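Local coordinates for protein O-methyltransferase (Coxiella burnetii, PDB 3TR6) that probably transfers a methyl group from S-adenosyl-L-methionine to a hydroxyl oxygen of its substrate, at residues 60-66 against 85-91; 92-98 against 118-124; 161-167 against 221-225. All coordinates share one frame; numbering follows the deposited sequence.

Interaction 1. Residues 60-66 against 85-91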
loop_
_atom_site.group_PDB
_atom_site.type_symbol
_atom_site.label_atom_id
_atom_site.label_comp_id
_atom_site.label_asym_id
_atom_site.label_seq_id
_atom_site.Cartn_x
_atom_site.Cartn_y
_atom_site.Cartn_z
ATOM N N VAL A 60 6.954 -1.670 -6.976
ATOM C CA VAL A 60 7.718 -1.859 -8.203
ATOM C C VAL A 60 7.298 -3.156 -8.895
ATOM O O VAL A 60 7.133 -3.200 -10.114
ATOM C CB VAL A 60 9.241 -1.889 -7.929
ATOM C CG1 VAL A 60 9.998 -2.411 -9.148
ATOM C CG2 VAL A 60 9.742 -0.509 -7.532
ATOM N N LYS A 61 7.117 -4.211 -8.108
ATOM C CA LYS A 61 6.728 -5.502 -8.658
ATOM C C LYS A 61 5.292 -5.511 -9.185
ATOM O O LYS A 61 5.020 -6.071 -10.249
ATOM C CB LYS A 61 6.938 -6.612 -7.626
ATOM C CG LYS A 61 8.405 -6.930 -7.357
ATOM C CD LYS A 61 8.557 -7.988 -6.278
ATOM C CE LYS A 61 9.770 -8.877 -6.533
ATOM N NZ LYS A 61 10.920 -8.544 -5.647
ATOM N N LEU A 62 4.376 -4.889 -8.450
ATOM C CA LEU A 62 2.974 -4.859 -8.857
ATOM C C LEU A 62 2.778 -4.088 -10.156
ATOM O O LEU A 62 2.006 -4.493 -11.026
ATOM C CB LEU A 62 2.100 -4.264 -7.754
ATOM C CG LEU A 62 1.735 -5.194 -6.598
ATOM C CD1 LEU A 62 1.096 -4.408 -5.470
ATOM C CD2 LEU A 62 0.817 -6.307 -7.073
HETATM N N MSE A 63 3.484 -2.971 -10.287
HETATM C CA MSE A 63 3.373 -2.149 -11.481
HETATM C C MSE A 63 4.275 -2.672 -12.578
HETATM O O MSE A 63 4.141 -2.279 -13.736
HETATM C CB MSE A 63 3.749 -0.704 -11.173
HETATM C CG MSE A 63 2.958 -0.105 -10.045
HETATM SE SE MSE A 63 3.518 1.713 -9.695
HETATM C CE MSE A 63 2.809 2.582 -11.293
ATOM N N GLN A 64 5.186 -3.565 -12.211
ATOM C CA GLN A 64 6.242 -3.975 -13.120
ATOM C C GLN A 64 6.917 -2.715 -13.643
ATOM O O GLN A 64 7.022 -2.501 -14.852
ATOM C CB GLN A 64 5.672 -4.798 -14.272
ATOM C CG GLN A 64 6.421 -6.084 -14.521
ATOM C CD GLN A 64 6.299 -7.046 -13.367
ATOM O OE1 GLN A 64 5.223 -7.585 -13.109
ATOM N NE2 GLN A 64 7.396 -7.260 -12.654
ATOM N N ALA A 65 7.352 -1.870 -12.716
ATOM C CA ALA A 65 7.952 -0.590 -13.056
ATOM C C ALA A 65 9.296 -0.790 -13.744
ATOM O O ALA A 65 10.173 -1.477 -13.224
ATOM C CB ALA A 65 8.107 0.262 -11.810
ATOM N N LYS A 66 9.451 -0.190 -14.920
ATOM C CA LYS A 66 10.675 -0.342 -15.702
ATOM C C LYS A 66 11.524 0.925 -15.672
ATOM O O LYS A 66 12.686 0.913 -16.074
ATOM C CB LYS A 66 10.344 -0.738 -17.143
ATOM C CG LYS A 66 9.582 -2.051 -17.254
ATOM C CD LYS A 66 9.179 -2.346 -18.689
ATOM C CE LYS A 66 8.262 -3.558 -18.779
ATOM N NZ LYS A 66 8.919 -4.801 -18.289
ATOM N N ALA A 85 13.913 -5.026 -6.853
ATOM C CA ALA A 85 12.588 -5.460 -7.281
ATOM C C ALA A 85 12.361 -5.213 -8.770
ATOM O O ALA A 85 11.411 -5.734 -9.356
ATOM C CB ALA A 85 11.510 -4.772 -6.453
ATOM N N LEU A 86 13.243 -4.420 -9.371
ATOM C CA LEU A 86 13.167 -4.098 -10.791
ATOM C C LEU A 86 13.130 -5.341 -11.665
ATOM O O LEU A 86 13.859 -6.302 -11.418
ATOM C CB LEU A 86 14.362 -3.242 -11.204
ATOM C CG LEU A 86 14.337 -1.747 -10.893
ATOM C CD1 LEU A 86 15.687 -1.128 -11.221
ATOM C CD2 LEU A 86 13.220 -1.050 -11.660
ATOM N N PRO A 87 12.273 -5.327 -12.696
ATOM C CA PRO A 87 12.295 -6.393 -13.702
ATOM C C PRO A 87 13.592 -6.332 -14.505
ATOM O O PRO A 87 14.304 -5.330 -14.419
ATOM C CB PRO A 87 11.081 -6.076 -14.581
ATOM C CG PRO A 87 10.787 -4.636 -14.341
ATOM C CD PRO A 87 11.185 -4.363 -12.928
ATOM N N LYS A 88 13.892 -7.382 -15.266
ATOM C CA LYS A 88 15.191 -7.510 -15.934
ATOM C C LYS A 88 15.592 -6.274 -16.739
ATOM O O LYS A 88 16.771 -5.927 -16.808
ATOM C CB LYS A 88 15.224 -8.749 -16.834
ATOM C CG LYS A 88 14.322 -8.656 -18.058
ATOM C CD LYS A 88 14.639 -9.751 -19.071
ATOM C CE LYS A 88 16.059 -9.618 -19.610
ATOM N NZ LYS A 88 16.356 -10.626 -20.669
ATOM N N ASP A 89 14.609 -5.614 -17.340
ATOM C CA ASP A 89 14.868 -4.478 -18.219
ATOM C C ASP A 89 14.564 -3.140 -17.551
ATOM O O ASP A 89 14.435 -2.118 -18.224
ATOM C CB ASP A 89 14.058 -4.614 -19.512
ATOM C CG ASP A 89 12.561 -4.765 -19.256
ATOM O OD1 ASP A 89 12.177 -5.560 -18.366
ATOM O OD2 ASP A 89 11.764 -4.085 -19.942
ATOM N N GLY A 90 14.447 -3.150 -16.228
ATOM C CA GLY A 90 14.126 -1.942 -15.491
ATOM C C GLY A 90 15.361 -1.162 -15.089
ATOM O O GLY A 90 16.432 -1.734 -14.893
ATOM N N THR A 91 15.213 0.153 -14.973
ATOM C CA THR A 91 16.306 0.997 -14.513
ATOM C C THR A 91 15.824 1.997 -13.471
ATOM O O THR A 91 14.652 2.377 -13.451
ATOM C CB THR A 91 16.992 1.754 -15.672
ATOM O OG1 THR A 91 16.043 2.603 -16.336
ATOM C CG2 THR A 91 17.595 0.773 -16.667
#
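V60 and K61, at the end of helix 50-63, close over the methyl group of A85. Most of this apolar work falls to CG1 of V60: held anti to the backbone N (chi1 167°), it lies 3.9 Å from A85 CB and meets L86 CD2 more loosely, at 4.3 Å. K61 contributes the aliphatic root of its chain, with K61 CG 3.9 Å from A85 CB. Further on, the P87 ring presents its CG to K66 CG at 4.1 Å.

The backbone supplies the firmer link. A Schellman motif ends the helix, with Q64 at positive phi as its C-prime residue, and the chain leaves it toward a type I turn running from P87 to G90. T91 N donates to K66 O at 2.9 Å. G90 CA adds a CA-H...O contact to that same oxygen, 3.3 Å from K66 O.

At the surface K66 and D89 form a salt bridge. Its hydrogen bonds are weak, with K66 NZ 3.3 Å from D89 OD1, and a bend at the last torsion of the lysine (chi4 -62°) brings NZ there.

On the sheet side, V60 rests on L143 of strand 141-146, K66 N bonds D142, and T91 pairs with V68 of strand 67-71, while K61 packs on R222 of the second subunit, to which Q64 makes a weak hydrogen bond.

Interaction 2. Residues 92-98 against 118-124. With SAH (S-adenosyl-L-homocysteine), chain C.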
loop_
_atom_site.group_PDB
_atom_site.type_symbol
_atom_site.label_atom_id
_atom_site.label_comp_id
_atom_site.label_asym_id
_atom_site.label_seq_id
_atom_site.Cartn_x
_atom_site.Cartn_y
_atom_site.Cartn_z
ATOM N N LEU A 92 16.740 2.412 -12.604
ATOM C CA LEU A 92 16.440 3.388 -11.570
ATOM C C LEU A 92 17.555 4.414 -11.514
ATOM O O LEU A 92 18.730 4.059 -11.422
ATOM C CB LEU A 92 16.288 2.696 -10.206
ATOM C CG LEU A 92 15.895 3.537 -8.980
ATOM C CD1 LEU A 92 15.250 2.662 -7.914
ATOM C CD2 LEU A 92 17.082 4.313 -8.401
ATOM N N ILE A 93 17.194 5.688 -11.587
ATOM C CA ILE A 93 18.167 6.747 -11.360
ATOM C C ILE A 93 17.933 7.363 -9.989
ATOM O O ILE A 93 16.795 7.618 -9.596
ATOM C CB ILE A 93 18.129 7.835 -12.455
ATOM C CG1 ILE A 93 16.806 8.592 -12.426
ATOM C CG2 ILE A 93 18.358 7.225 -13.826
ATOM C CD1 ILE A 93 16.664 9.569 -13.570
ATOM N N THR A 94 19.016 7.585 -9.256
ATOM C CA THR A 94 18.914 8.088 -7.895
ATOM C C THR A 94 19.604 9.442 -7.771
ATOM O O THR A 94 20.688 9.651 -8.312
ATOM C CB THR A 94 19.496 7.081 -6.883
ATOM O OG1 THR A 94 19.412 7.624 -5.562
ATOM C CG2 THR A 94 20.947 6.756 -7.210
ATOM N N CYS A 95 18.964 10.363 -7.059
ATOM C CA CYS A 95 19.439 11.736 -6.998
ATOM C C CYS A 95 19.903 12.131 -5.605
ATOM O O CYS A 95 19.250 11.831 -4.609
ATOM C CB CYS A 95 18.337 12.695 -7.448
ATOM S SG CYS A 95 17.552 12.246 -8.999
ATOM N N ASP A 96 21.037 12.817 -5.554
ATOM C CA ASP A 96 21.533 13.398 -4.319
ATOM C C ASP A 96 22.614 14.409 -4.668
ATOM O O ASP A 96 23.047 14.495 -5.817
ATOM C CB ASP A 96 22.082 12.317 -3.384
ATOM C CG ASP A 96 22.009 12.719 -1.918
ATOM O OD1 ASP A 96 22.392 13.860 -1.588
ATOM O OD2 ASP A 96 21.556 11.896 -1.094
ATOM N N VAL A 97 23.046 15.177 -3.677
ATOM C CA VAL A 97 24.074 16.181 -3.895
ATOM C C VAL A 97 25.279 15.894 -3.003
ATOM O O VAL A 97 26.304 16.567 -3.089
ATOM C CB VAL A 97 23.536 17.588 -3.605
ATOM C CG1 VAL A 97 23.372 17.787 -2.109
ATOM C CG2 VAL A 97 24.457 18.646 -4.195
ATOM N N ASP A 98 25.150 14.877 -2.155
ATOM C CA ASP A 98 26.180 14.552 -1.176
ATOM C C ASP A 98 27.090 13.429 -1.667
ATOM O O ASP A 98 26.635 12.314 -1.916
ATOM C CB ASP A 98 25.532 14.167 0.158
ATOM C CG ASP A 98 26.544 14.000 1.277
ATOM O OD1 ASP A 98 26.974 15.025 1.847
ATOM O OD2 ASP A 98 26.904 12.846 1.593
ATOM N N ILE A 118 21.094 0.712 -11.700
ATOM C CA ILE A 118 21.055 1.975 -10.969
ATOM C C ILE A 118 22.105 2.952 -11.479
ATOM O O ILE A 118 23.258 2.581 -11.688
ATOM C CB ILE A 118 21.244 1.776 -9.447
ATOM C CG1 ILE A 118 20.202 0.800 -8.900
ATOM C CG2 ILE A 118 21.168 3.116 -8.725
ATOM C CD1 ILE A 118 20.321 0.552 -7.422
ATOM N N GLY A 119 21.693 4.198 -11.685
ATOM C CA GLY A 119 22.599 5.252 -12.096
ATOM C C GLY A 119 22.466 6.483 -11.219
ATOM O O GLY A 119 21.374 7.031 -11.059
ATOM N N LEU A 120 23.585 6.919 -10.651
ATOM C CA LEU A 120 23.603 8.073 -9.763
ATOM C C LEU A 120 23.664 9.394 -10.524
ATOM O O LEU A 120 24.562 9.616 -11.334
ATOM C CB LEU A 120 24.790 7.983 -8.802
ATOM C CG LEU A 120 25.120 9.251 -8.011
ATOM C CD1 LEU A 120 23.944 9.683 -7.142
ATOM C CD2 LEU A 120 26.365 9.049 -7.165
ATOM N N ARG A 121 22.700 10.268 -10.256
ATOM C CA ARG A 121 22.736 11.626 -10.775
ATOM C C ARG A 121 23.113 12.575 -9.642
ATOM O O ARG A 121 22.266 12.974 -8.845
ATOM C CB ARG A 121 21.382 12.014 -11.369
ATOM C CG ARG A 121 20.890 11.079 -12.472
ATOM C CD ARG A 121 21.747 11.160 -13.735
ATOM N NE ARG A 121 21.383 10.118 -14.693
ATOM C CZ ARG A 121 22.003 8.943 -14.796
ATOM N NH1 ARG A 121 23.032 8.661 -14.008
ATOM N NH2 ARG A 121 21.599 8.052 -15.691
ATOM N N LEU A 122 24.391 12.930 -9.572
ATOM C CA LEU A 122 24.893 13.763 -8.489
ATOM C C LEU A 122 24.785 15.254 -8.810
ATOM O O LEU A 122 25.646 15.822 -9.475
ATOM C CB LEU A 122 26.337 13.387 -8.167
ATOM C CG LEU A 122 26.919 13.973 -6.881
ATOM C CD1 LEU A 122 26.011 13.668 -5.700
ATOM C CD2 LEU A 122 28.328 13.452 -6.630
ATOM N N SER A 123 23.711 15.870 -8.327
ATOM C CA SER A 123 23.482 17.300 -8.475
ATOM C C SER A 123 22.109 17.604 -7.897
ATOM O O SER A 123 21.341 16.685 -7.634
ATOM C CB SER A 123 23.550 17.717 -9.947
ATOM O OG SER A 123 22.256 17.761 -10.532
ATOM N N PRO A 124 21.797 18.891 -7.685
ATOM C CA PRO A 124 20.465 19.218 -7.167
ATOM C C PRO A 124 19.379 18.473 -7.935
ATOM O O PRO A 124 19.397 18.472 -9.164
ATOM C CB PRO A 124 20.360 20.725 -7.417
ATOM C CG PRO A 124 21.770 21.209 -7.327
ATOM C CD PRO A 124 22.627 20.094 -7.886
HETATM N N SAH C . 15.791 7.564 0.527
HETATM C CA SAH C . 16.985 7.770 1.299
HETATM C CB SAH C . 16.834 8.938 2.259
HETATM C CG SAH C . 17.642 10.177 1.949
HETATM S SD SAH C . 17.653 11.477 3.174
HETATM C C SAH C . 17.305 6.536 2.070
HETATM O O SAH C . 18.082 6.613 3.062
HETATM O OXT SAH C . 16.811 5.426 1.746
HETATM C "C5'" SAH C . 17.819 13.064 2.371
HETATM C "C4'" SAH C . 18.796 13.167 1.328
HETATM O "O4'" SAH C . 18.446 14.282 0.437
HETATM C "C3'" SAH C . 20.124 13.489 1.891
HETATM O "O3'" SAH C . 21.018 12.525 1.512
HETATM C "C2'" SAH C . 20.492 14.786 1.302
HETATM O "O2'" SAH C . 21.826 14.813 0.982
HETATM C "C1'" SAH C . 19.664 14.851 0.071
HETATM N N9 SAH C . 19.450 16.181 -0.491
HETATM C C8 SAH C . 19.281 17.327 0.185
HETATM N N7 SAH C . 19.107 18.312 -0.711
HETATM C C5 SAH C . 19.163 17.794 -1.954
HETATM C C6 SAH C . 19.054 18.333 -3.239
HETATM N N6 SAH C . 18.833 19.731 -3.431
HETATM N N1 SAH C . 19.161 17.511 -4.297
HETATM C C2 SAH C . 19.371 16.198 -4.135
HETATM N N3 SAH C . 19.482 15.651 -2.918
HETATM C C4 SAH C . 19.382 16.423 -1.816
#
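D96, whose carbonyl takes S123 N just past the end of the neighbouring strand, also grips both ribose hydroxyls of S-adenosyl-L-homocysteine: SAH O2' donates to D96 OD1 at 2.8 Å and SAH O3' to D96 OD2 at 2.7 Å. An acidic residue at the end of the second strand is the usual ribose anchor of the Rossmann-like methyltransferase fold, and helix 99-111 connects the two strands here in a beta-alpha-beta unit. The carboxylate is well fixed. V97 N uses the anti lone pair of OD1, D98 N reaches OD1 from above the carboxylate plane to make an Asx turn, and F74 N bonds OD2.

Strands 92-96 and 118-122 run parallel with a 27° twist, axes 4.7 Å apart. The first three bonds alternate in donor strand, G119 N to L92 O, T94 N to G119 O and R121 N to T94 O; S123 N to D96 O closes the set.

On the face turned to helix 99-111, T94 CG2 packs on I118 CG2 at 3.9 Å, and L120 CD1 comes in beside T94 CG2. The T94 hydroxyl turns instead to T73 and D70. The other face carries I93 and R121, partly covered by helix 125-133. R121 bends at chi2 (-68°), folding its guanidinium back along its own strand, where NH1 makes a weak bond to L120 O, and I93 CG2 lies over one face of that group, 3.8 Å from R121 NH2. Beyond strand 118-122, at the N-cap of helix 125-133, P124 CA sits 3.6 Å from N1 of the SAH adenine.

Interaction 3. Residues 161-167 against 221-225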
loop_
_atom_site.group_PDB
_atom_site.type_symbol
_atom_site.label_atom_id
_atom_site.label_comp_id
_atom_site.label_asym_id
_atom_site.label_seq_id
_atom_site.Cartn_x
_atom_site.Cartn_y
_atom_site.Cartn_z
ATOM N N LEU A 161 4.931 14.769 -11.540
ATOM C CA LEU A 161 3.699 14.581 -12.296
ATOM C C LEU A 161 3.967 14.646 -13.794
ATOM O O LEU A 161 3.479 13.817 -14.559
ATOM C CB LEU A 161 2.650 15.621 -11.906
ATOM C CG LEU A 161 1.669 15.211 -10.811
ATOM C CD1 LEU A 161 0.650 16.314 -10.577
ATOM C CD2 LEU A 161 0.977 13.917 -11.191
ATOM N N LYS A 162 4.748 15.636 -14.208
ATOM C CA LYS A 162 5.073 15.813 -15.616
ATOM C C LYS A 162 5.809 14.592 -16.159
ATOM O O LYS A 162 5.587 14.178 -17.296
ATOM C CB LYS A 162 5.934 17.067 -15.815
ATOM C CG LYS A 162 5.271 18.380 -15.414
ATOM C CD LYS A 162 6.249 19.541 -15.570
ATOM C CE LYS A 162 5.576 20.891 -15.371
ATOM N NZ LYS A 162 5.154 21.127 -13.960
ATOM N N LEU A 163 6.681 14.018 -15.335
ATOM C CA LEU A 163 7.544 12.916 -15.753
ATOM C C LEU A 163 6.863 11.549 -15.699
ATOM O O LEU A 163 7.368 10.571 -16.257
ATOM C CB LEU A 163 8.816 12.893 -14.904
ATOM C CG LEU A 163 9.849 13.982 -15.192
ATOM C CD1 LEU A 163 10.709 14.255 -13.970
ATOM C CD2 LEU A 163 10.713 13.605 -16.390
ATOM N N LEU A 164 5.723 11.477 -15.021
ATOM C CA LEU A 164 5.028 10.207 -14.853
ATOM C C LEU A 164 4.156 9.872 -16.048
ATOM O O LEU A 164 3.487 10.744 -16.607
ATOM C CB LEU A 164 4.166 10.213 -13.587
ATOM C CG LEU A 164 4.859 9.970 -12.244
ATOM C CD1 LEU A 164 3.821 9.917 -11.142
ATOM C CD2 LEU A 164 5.683 8.690 -12.273
ATOM N N ARG A 165 4.166 8.600 -16.433
ATOM C CA ARG A 165 3.216 8.110 -17.419
ATOM C C ARG A 165 1.813 8.182 -16.834
ATOM O O ARG A 165 1.633 8.449 -15.646
ATOM C CB ARG A 165 3.521 6.664 -17.814
ATOM C CG ARG A 165 3.208 5.636 -16.733
ATOM C CD ARG A 165 3.151 4.238 -17.327
ATOM N NE ARG A 165 3.186 3.167 -16.332
ATOM C CZ ARG A 165 2.125 2.706 -15.676
ATOM N NH1 ARG A 165 0.928 3.237 -15.880
ATOM N NH2 ARG A 165 2.266 1.719 -14.806
ATOM N N GLU A 166 0.819 7.952 -17.678
ATOM C CA GLU A 166 -0.549 7.829 -17.215
ATOM C C GLU A 166 -0.617 6.583 -16.339
ATOM O O GLU A 166 -0.214 5.498 -16.763
ATOM C CB GLU A 166 -1.483 7.701 -18.413
ATOM C CG GLU A 166 -2.954 7.845 -18.098
ATOM C CD GLU A 166 -3.788 8.011 -19.354
ATOM O OE1 GLU A 166 -3.688 9.081 -20.001
ATOM O OE2 GLU A 166 -4.533 7.068 -19.700
ATOM N N GLY A 167 -1.101 6.742 -15.111
ATOM C CA GLY A 167 -1.146 5.641 -14.168
ATOM C C GLY A 167 0.155 5.464 -13.405
ATOM O O GLY A 167 0.314 4.502 -12.658
ATOM N N ALA A 221 0.367 8.782 -4.775
ATOM C CA ALA A 221 -0.474 9.526 -5.704
ATOM C C ALA A 221 -0.340 8.964 -7.117
ATOM O O ALA A 221 0.709 9.091 -7.750
ATOM C CB ALA A 221 -0.120 11.001 -5.675
ATOM N N ARG A 222 -1.407 8.332 -7.598
ATOM C CA ARG A 222 -1.439 7.796 -8.951
ATOM C C ARG A 222 -1.940 8.842 -9.946
ATOM O O ARG A 222 -3.025 9.398 -9.780
ATOM C CB ARG A 222 -2.327 6.553 -9.004
ATOM C CG ARG A 222 -2.419 5.911 -10.372
ATOM C CD ARG A 222 -3.458 4.804 -10.393
ATOM N NE ARG A 222 -3.562 4.208 -11.719
ATOM C CZ ARG A 222 -4.358 4.663 -12.680
ATOM N NH1 ARG A 222 -5.130 5.718 -12.458
ATOM N NH2 ARG A 222 -4.382 4.060 -13.861
ATOM N N LYS A 223 -1.144 9.104 -10.976
ATOM C CA LYS A 223 -1.510 10.064 -12.011
ATOM C C LYS A 223 -2.680 9.543 -12.851
ATOM O O LYS A 223 -2.556 8.531 -13.544
ATOM C CB LYS A 223 -0.301 10.363 -12.904
ATOM C CG LYS A 223 -0.532 11.476 -13.912
ATOM C CD LYS A 223 0.709 11.725 -14.755
ATOM C CE LYS A 223 0.493 12.868 -15.737
ATOM N NZ LYS A 223 1.660 13.053 -16.641
ATOM N N LYS A 224 -3.811 10.243 -12.782
ATOM C CA LYS A 224 -5.032 9.821 -13.465
ATOM C C LYS A 224 -4.965 9.948 -14.982
ATOM O O LYS A 224 -4.148 10.698 -15.528
ATOM C CB LYS A 224 -6.249 10.587 -12.934
ATOM C CG LYS A 224 -6.558 10.312 -11.481
ATOM C CD LYS A 224 -8.026 10.524 -11.159
ATOM C CE LYS A 224 -8.429 11.979 -11.286
ATOM N NZ LYS A 224 -9.688 12.266 -10.535
ATOM N N SER A 225 -5.848 9.211 -15.654
ATOM C CA SER A 225 -5.950 9.241 -17.115
ATOM C C SER A 225 -6.449 10.602 -17.613
ATOM O O SER A 225 -7.187 11.296 -16.910
ATOM C CB SER A 225 -6.890 8.131 -17.603
ATOM O OG SER A 225 -6.663 6.910 -16.898
ATOM O OXT SER A 225 -6.130 11.044 -18.721
HETATM O O HOH W 1 -1.189 2.371 -12.628
#
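G167 and K223 meet backbone to backbone: G167 N donates to K223 O at 2.8 Å, where the chain turns a corner at E166 and G167. G167 makes that turn with positive phi (85°) and leads into strand 168-173, the antiparallel partner of strand 218-223 in the mixed sheet of this Rossmann-like methyltransferase fold.

K223 then reaches back to the end of helix 153-163. Its chain is extended throughout, starting with CG anti to the backbone N (chi1 -173°), and it delivers NZ between two carbonyls, 2.9 Å from L161 O and 2.9 Å from L164 O. L161 O also receives L164 N, and the two donors arrive from opposite faces of its plane. The ammonium probably gains from the partial negative charge of the helix C-terminus, and W139 adds a cation-pi contact. The methylenes are lined by leucines: K223 CG lies 4.0 Å from L161 CD2, and K223 CD 3.9 Å from L164 CB.

R222 lays one face of its guanidinium over G167 CA, off its centre, and also reaches the second subunit. Across the corner, R165 NH1 bonds E166 O nearly in the guanidinium plane, and R165 NE pairs with D142. E166 runs beside the poorly ordered C-terminal S225, whose carboxylate appears to come near that of E166, an approach left doubtful by the disorder. A water joins the corner to the strand, donating to G167 O at 2.6 Å and accepting from R222 NE at 3.1 Å.

All three contacts belong to one Rossmann-like domain and are partly buried, but interactions 1 and 3 lie further from the centre of the chain. Interaction 2 is strand pairing within the sheet, and it alone reaches the cofactor pocket. Interactions 1 and 3 combine buried leucine, valine or alanine contacts with charged groups at the surface, and each is tied by a single backbone bond between its segments. Lysines act differently in the two: K66 pairs weakly with a surface aspartate, whereas K223 binds main-chain carbonyls. L86 packs against L92, joining interactions 1 and 2, and the CE of selenomethionine M63 touches G167 of interaction 3. Interactions 1 and 3 also meet the second subunit.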